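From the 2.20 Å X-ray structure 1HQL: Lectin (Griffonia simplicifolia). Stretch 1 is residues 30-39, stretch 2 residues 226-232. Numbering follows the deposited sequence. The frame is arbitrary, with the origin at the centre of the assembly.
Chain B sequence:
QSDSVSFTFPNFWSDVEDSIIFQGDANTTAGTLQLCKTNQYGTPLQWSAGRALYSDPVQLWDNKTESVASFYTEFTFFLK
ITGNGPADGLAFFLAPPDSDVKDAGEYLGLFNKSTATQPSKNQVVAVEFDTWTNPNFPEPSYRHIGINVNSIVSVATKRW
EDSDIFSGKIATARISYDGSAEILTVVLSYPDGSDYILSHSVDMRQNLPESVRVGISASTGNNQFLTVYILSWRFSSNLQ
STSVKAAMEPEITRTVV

Stretch 1 30-39: AGTLQLCKTN
Stretch 2, residues 226-232: LTVYILS

Residues 226-232 form a β-strand that continues later in the chain, with a local departure from extended geometry at Leu231 (-89/-32), and residues 30-39 supply a short neighbouring strand centred on Leu33 and Gln34, followed by loop. The two run antiparallel, their N-to-C directions 154° apart and their axes 4.6 Å apart at closest approach. The register sets Leu33 opposite Ile230 (CA to CA 5.0 Å), Thr32 beside Leu231 (CA to CA 4.7 Å) and Gln34 beside Tyr229 (CA to CA 5.0 Å).

Leu33 and Ile230 form a hydrogen-bonded pair: Leu33 N donates to Ile230 O at 2.8 Å (165°), and Ile230 N returns the bond to Leu33 O at 2.9 Å (168°). Leu33 O also receives a CA-H···O contact from Tyr229 CA at 3.4 Å. Leu33 (-101/127), Gln34 (-117/114), Tyr229 (-128/134) and Ile230 (-108/120) are all extended. Leu35 N lies 4.0 Å from Val228 O, and at Leu35 (-76/-38) the chain leaves the extended conformation. A water bridges the loop to the second strand, accepting from Cys36 N (2.9 Å) and donating to Val228 O (2.8 Å). At the other end, Gly31 has phi/psi of 82/6, where a CB would jam against the preceding carbonyl oxygen.

Leu33 (m, t) and Ile230 (m, t) project from the same face of the sheet, their CB atoms 3.9 Å apart. The Leu35 side chain (m, m) starts sideways, but its end leans toward the second strand: CD2 lies 3.7 Å from Ile230 CD1 and 4.1 Å from Val228 CG1. Ile230 is thus the main bump of this surface, with Leu33 and Leu35 forming the hollow that takes it; the fit is purely apolar.

Gln34 and Tyr229 project from the other face. The end of the Tyr229 side chain (chi1 m, chi2 -83°) comes nearer the first strand, and its CD1-CE1 side meets two polar atoms. Thr32 (p) sets OG1 at the ring edge, 3.5 Å from Tyr229 CD1, while Gln34 OE1 lies 3.5 Å from Tyr229 CE1. Thr32 CB also presses against the second backbone, 3.2 Å from Ile230 O, and its CG2 meets Leu231 CD2 at 4.0 Å.

The extended Gln34 side chain (t, t, chi3 -39°) braces the loop that follows: NE2 donates to Cys36 O at 2.8 Å and to Thr38 OG1 at 3.2 Å. Thr38 (p), pointing toward the second strand, brings CG2 to 3.8 Å from Thr227 OG1, and Thr227 CG2 lies 4.3 Å from Gln34 CG. Together the stretches bury 482 Å², both sides summed.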

ATOM      1  N   ALA B  30       3.735  16.856 -10.827  1.00 33.68           N
ATOM      2  CA  ALA B  30       4.341  15.551 -10.586  1.00 32.91           C
ATOM      3  C   ALA B  30       3.443  14.568  -9.840  1.00 32.02           C
ATOM      4  O   ALA B  30       3.866  13.974  -8.847  1.00 33.41           O
ATOM      5  CB  ALA B  30       5.652  15.727  -9.821  1.00 32.44           C
ATOM      6  N   GLY B  31       2.216  14.387 -10.317  1.00 32.37           N
ATOM      7  CA  GLY B  31       1.310  13.448  -9.675  1.00 30.58           C
ATOM      8  C   GLY B  31       0.592  13.989  -8.463  1.00 30.12           C
ATOM      9  O   GLY B  31      -0.121  13.263  -7.771  1.00 28.97           O
ATOM     10  N   THR B  32       0.756  15.268  -8.184  1.00 30.15           N
ATOM     11  CA  THR B  32       0.075  15.812  -7.025  1.00 31.93           C
ATOM     12  C   THR B  32      -0.651  17.069  -7.433  1.00 31.95           C
ATOM     13  O   THR B  32      -0.495  17.551  -8.552  1.00 33.83           O
ATOM     14  CB  THR B  32       1.069  16.181  -5.917  1.00 31.49           C
ATOM     15  OG1 THR B  32       1.665  17.448  -6.222  1.00 32.74           O
ATOM     16  CG2 THR B  32       2.167  15.122  -5.813  1.00 30.94           C
ATOM     17  N   LEU B  33      -1.481  17.576  -6.537  1.00 31.89           N
ATOM     18  CA  LEU B  33      -2.169  18.821  -6.796  1.00 31.68           C
ATOM     19  C   LEU B  33      -1.383  19.862  -6.013  1.00 29.62           C
ATOM     20  O   LEU B  33      -1.134  19.673  -4.832  1.00 28.23           O
ATOM     21  CB  LEU B  33      -3.610  18.794  -6.271  1.00 34.73           C
ATOM     22  CG  LEU B  33      -4.636  17.946  -7.015  1.00 39.36           C
ATOM     23  CD1 LEU B  33      -5.979  18.105  -6.328  1.00 38.39           C
ATOM     24  CD2 LEU B  33      -4.724  18.390  -8.464  1.00 40.68           C
ATOM     25  N   GLN B  34      -0.973  20.934  -6.686  1.00 29.92           N
ATOM     26  CA  GLN B  34      -0.255  22.039  -6.039  1.00 29.49           C
ATOM     27  C   GLN B  34      -1.215  23.212  -6.220  1.00 30.28           C
ATOM     28  O   GLN B  34      -1.466  23.643  -7.347  1.00 29.54           O
ATOM     29  CB  GLN B  34       1.093  22.313  -6.736  1.00 30.19           C
ATOM     30  CG  GLN B  34       2.024  23.299  -5.993  1.00 29.33           C
ATOM     31  CD  GLN B  34       3.265  23.658  -6.804  1.00 30.67           C
ATOM     32  OE1 GLN B  34       3.848  22.806  -7.483  1.00 31.48           O
ATOM     33  NE2 GLN B  34       3.679  24.925  -6.730  1.00 27.68           N
ATOM     34  N   LEU B  35      -1.754  23.710  -5.111  1.00 31.58           N
ATOM     35  CA  LEU B  35      -2.736  24.786  -5.147  1.00 33.13           C
ATOM     36  C   LEU B  35      -2.159  26.171  -5.425  1.00 35.50           C
ATOM     37  O   LEU B  35      -2.775  26.994  -6.126  1.00 32.95           O
ATOM     38  CB  LEU B  35      -3.510  24.831  -3.824  1.00 34.83           C
ATOM     39  CG  LEU B  35      -4.400  23.643  -3.411  1.00 36.58           C
ATOM     40  CD1 LEU B  35      -5.257  23.195  -4.592  1.00 36.48           C
ATOM     41  CD2 LEU B  35      -3.546  22.497  -2.913  1.00 37.98           C
ATOM     42  N   CYS B  36      -0.985  26.422  -4.854  1.00 34.41           N
ATOM     43  CA  CYS B  36      -0.326  27.705  -4.995  1.00 35.63           C
ATOM     44  C   CYS B  36       1.003  27.579  -5.752  1.00 36.34           C
ATOM     45  O   CYS B  36       1.731  26.581  -5.634  1.00 34.76           O
ATOM     46  CB  CYS B  36      -0.131  28.305  -3.608  1.00 34.51           C
ATOM     47  SG  CYS B  36      -1.697  28.560  -2.747  1.00 34.59           S
ATOM     48  N   LYS B  37       1.295  28.599  -6.551  1.00 36.25           N
ATOM     49  CA  LYS B  37       2.494  28.620  -7.378  1.00 37.95           C
ATOM     50  C   LYS B  37       3.797  28.906  -6.656  1.00 38.60           C
ATOM     51  O   LYS B  37       3.834  29.595  -5.628  1.00 36.54           O
ATOM     52  CB  LYS B  37       2.322  29.631  -8.522  1.00 41.00           C
ATOM     53  CG  LYS B  37       1.398  29.145  -9.648  1.00 45.53           C
ATOM     54  CD  LYS B  37       1.301  30.158 -10.786  1.00 47.32           C
ATOM     55  CE  LYS B  37       0.546  29.579 -11.981  1.00 49.49           C
ATOM     56  NZ  LYS B  37       0.495  30.548 -13.112  1.00 51.47           N
ATOM     57  N   THR B  38       4.866  28.352  -7.213  1.00 38.70           N
ATOM     58  CA  THR B  38       6.203  28.542  -6.690  1.00 41.55           C
ATOM     59  C   THR B  38       7.034  28.981  -7.889  1.00 42.03           C
ATOM     60  O   THR B  38       6.610  28.800  -9.029  1.00 41.91           O
ATOM     61  CB  THR B  38       6.765  27.228  -6.099  1.00 40.61           C
ATOM     62  OG1 THR B  38       6.632  26.180  -7.063  1.00 39.56           O
ATOM     63  CG2 THR B  38       6.011  26.847  -4.830  1.00 41.80           C
ATOM     64  N   ASN B  39       8.198  29.572  -7.637  1.00 44.57           N
ATOM     65  CA  ASN B  39       9.066  30.016  -8.724  1.00 47.85           C
ATOM     66  C   ASN B  39       9.926  28.866  -9.224  1.00 50.19           C
ATOM     67  O   ASN B  39       9.788  27.733  -8.758  1.00 50.35           O
ATOM     68  CB  ASN B  39       9.975  31.170  -8.284  1.00 48.26           C
ATOM     69  CG  ASN B  39      10.765  30.858  -7.025  1.00 49.01           C
ATOM     70  OD1 ASN B  39      11.196  29.727  -6.805  1.00 47.79           O
ATOM     71  ND2 ASN B  39      10.972  31.873  -6.199  1.00 50.72           N
ATOM     72  N   LEU B 226       5.942  27.867   3.071  1.00 33.43           N
ATOM     73  CA  LEU B 226       5.042  26.714   2.998  1.00 33.85           C
ATOM     74  C   LEU B 226       4.505  26.528   1.580  1.00 33.32           C
ATOM     75  O   LEU B 226       4.081  27.407   0.859  1.00 32.48           O
ATOM     76  CB  LEU B 226       3.885  26.891   3.987  1.00 35.74           C
ATOM     77  CG  LEU B 226       2.980  25.678   4.201  1.00 37.55           C
ATOM     78  CD1 LEU B 226       3.714  24.592   4.972  1.00 38.39           C
ATOM     79  CD2 LEU B 226       1.705  26.080   4.927  1.00 34.55           C
ATOM     80  N   THR B 227       4.424  25.219   1.208  1.00 32.46           N
ATOM     81  CA  THR B 227       3.844  24.838  -0.064  1.00 31.73           C
ATOM     82  C   THR B 227       3.031  23.581   0.192  1.00 30.69           C
ATOM     83  O   THR B 227       3.576  22.565   0.641  1.00 31.06           O
ATOM     84  CB  THR B 227       4.916  24.560  -1.119  1.00 31.08           C
ATOM     85  OG1 THR B 227       5.759  25.713  -1.262  1.00 35.46           O
ATOM     86  CG2 THR B 227       4.252  24.272  -2.454  1.00 31.36           C
ATOM     87  N   VAL B 228       1.727  23.660  -0.066  1.00 28.23           N
ATOM     88  CA  VAL B 228       0.844  22.522   0.154  1.00 25.99           C
ATOM     89  C   VAL B 228       0.713  21.631  -1.072  1.00 26.87           C
ATOM     90  O   VAL B 228       0.497  22.114  -2.187  1.00 26.83           O
ATOM     91  CB  VAL B 228      -0.579  22.975   0.564  1.00 25.44           C
ATOM     92  CG1 VAL B 228      -1.525  21.770   0.619  1.00 24.23           C
ATOM     93  CG2 VAL B 228      -0.534  23.664   1.921  1.00 23.54           C
ATOM     94  N   TYR B 229       0.835  20.325  -0.857  1.00 26.78           N
ATOM     95  CA  TYR B 229       0.701  19.345  -1.934  1.00 28.55           C
ATOM     96  C   TYR B 229      -0.315  18.272  -1.538  1.00 28.94           C
ATOM     97  O   TYR B 229      -0.263  17.756  -0.416  1.00 29.03           O
ATOM     98  CB  TYR B 229       2.039  18.659  -2.216  1.00 27.47           C
ATOM     99  CG  TYR B 229       3.101  19.558  -2.787  1.00 28.15           C
ATOM    100  CD1 TYR B 229       3.156  19.838  -4.156  1.00 28.29           C
ATOM    101  CD2 TYR B 229       4.043  20.138  -1.958  1.00 28.65           C
ATOM    102  CE1 TYR B 229       4.142  20.687  -4.675  1.00 30.20           C
ATOM    103  CE2 TYR B 229       5.025  20.981  -2.454  1.00 31.58           C
ATOM    104  CZ  TYR B 229       5.070  21.255  -3.803  1.00 31.04           C
ATOM    105  OH  TYR B 229       6.034  22.118  -4.238  1.00 33.48           O
ATOM    106  N   ILE B 230      -1.226  17.939  -2.458  1.00 28.66           N
ATOM    107  CA  ILE B 230      -2.229  16.892  -2.222  1.00 28.17           C
ATOM    108  C   ILE B 230      -1.807  15.702  -3.090  1.00 29.07           C
ATOM    109  O   ILE B 230      -1.715  15.826  -4.320  1.00 29.86           O
ATOM    110  CB  ILE B 230      -3.667  17.375  -2.613  1.00 29.63           C
ATOM    111  CG1 ILE B 230      -4.012  18.642  -1.836  1.00 31.47           C
ATOM    112  CG2 ILE B 230      -4.719  16.315  -2.256  1.00 25.15           C
ATOM    113  CD1 ILE B 230      -5.249  19.318  -2.337  1.00 39.21           C
ATOM    114  N   LEU B 231      -1.552  14.561  -2.448  1.00 29.10           N
ATOM    115  CA  LEU B 231      -1.089  13.357  -3.135  1.00 28.79           C
ATOM    116  C   LEU B 231      -2.186  12.432  -3.658  1.00 29.79           C
ATOM    117  O   LEU B 231      -2.008  11.756  -4.679  1.00 29.02           O
ATOM    118  CB  LEU B 231      -0.162  12.557  -2.205  1.00 29.22           C
ATOM    119  CG  LEU B 231       0.803  13.327  -1.289  1.00 29.00           C
ATOM    120  CD1 LEU B 231       2.004  12.441  -0.931  1.00 31.14           C
ATOM    121  CD2 LEU B 231       1.281  14.586  -1.984  1.00 30.18           C
ATOM    122  N   SER B 232      -3.312  12.392  -2.952  1.00 30.64           N
ATOM    123  CA  SER B 232      -4.429  11.533  -3.340  1.00 30.72           C
ATOM    124  C   SER B 232      -5.735  12.112  -2.831  1.00 30.51           C
ATOM    125  O   SER B 232      -5.750  12.916  -1.900  1.00 27.93           O
ATOM    126  CB  SER B 232      -4.254  10.124  -2.760  1.00 32.05           C
ATOM    127  OG  SER B 232      -4.231  10.167  -1.346  1.00 30.51           O
TER
HETATM  128  O   HOH W   1      -0.214  24.795  -2.598  1.00 30.35           O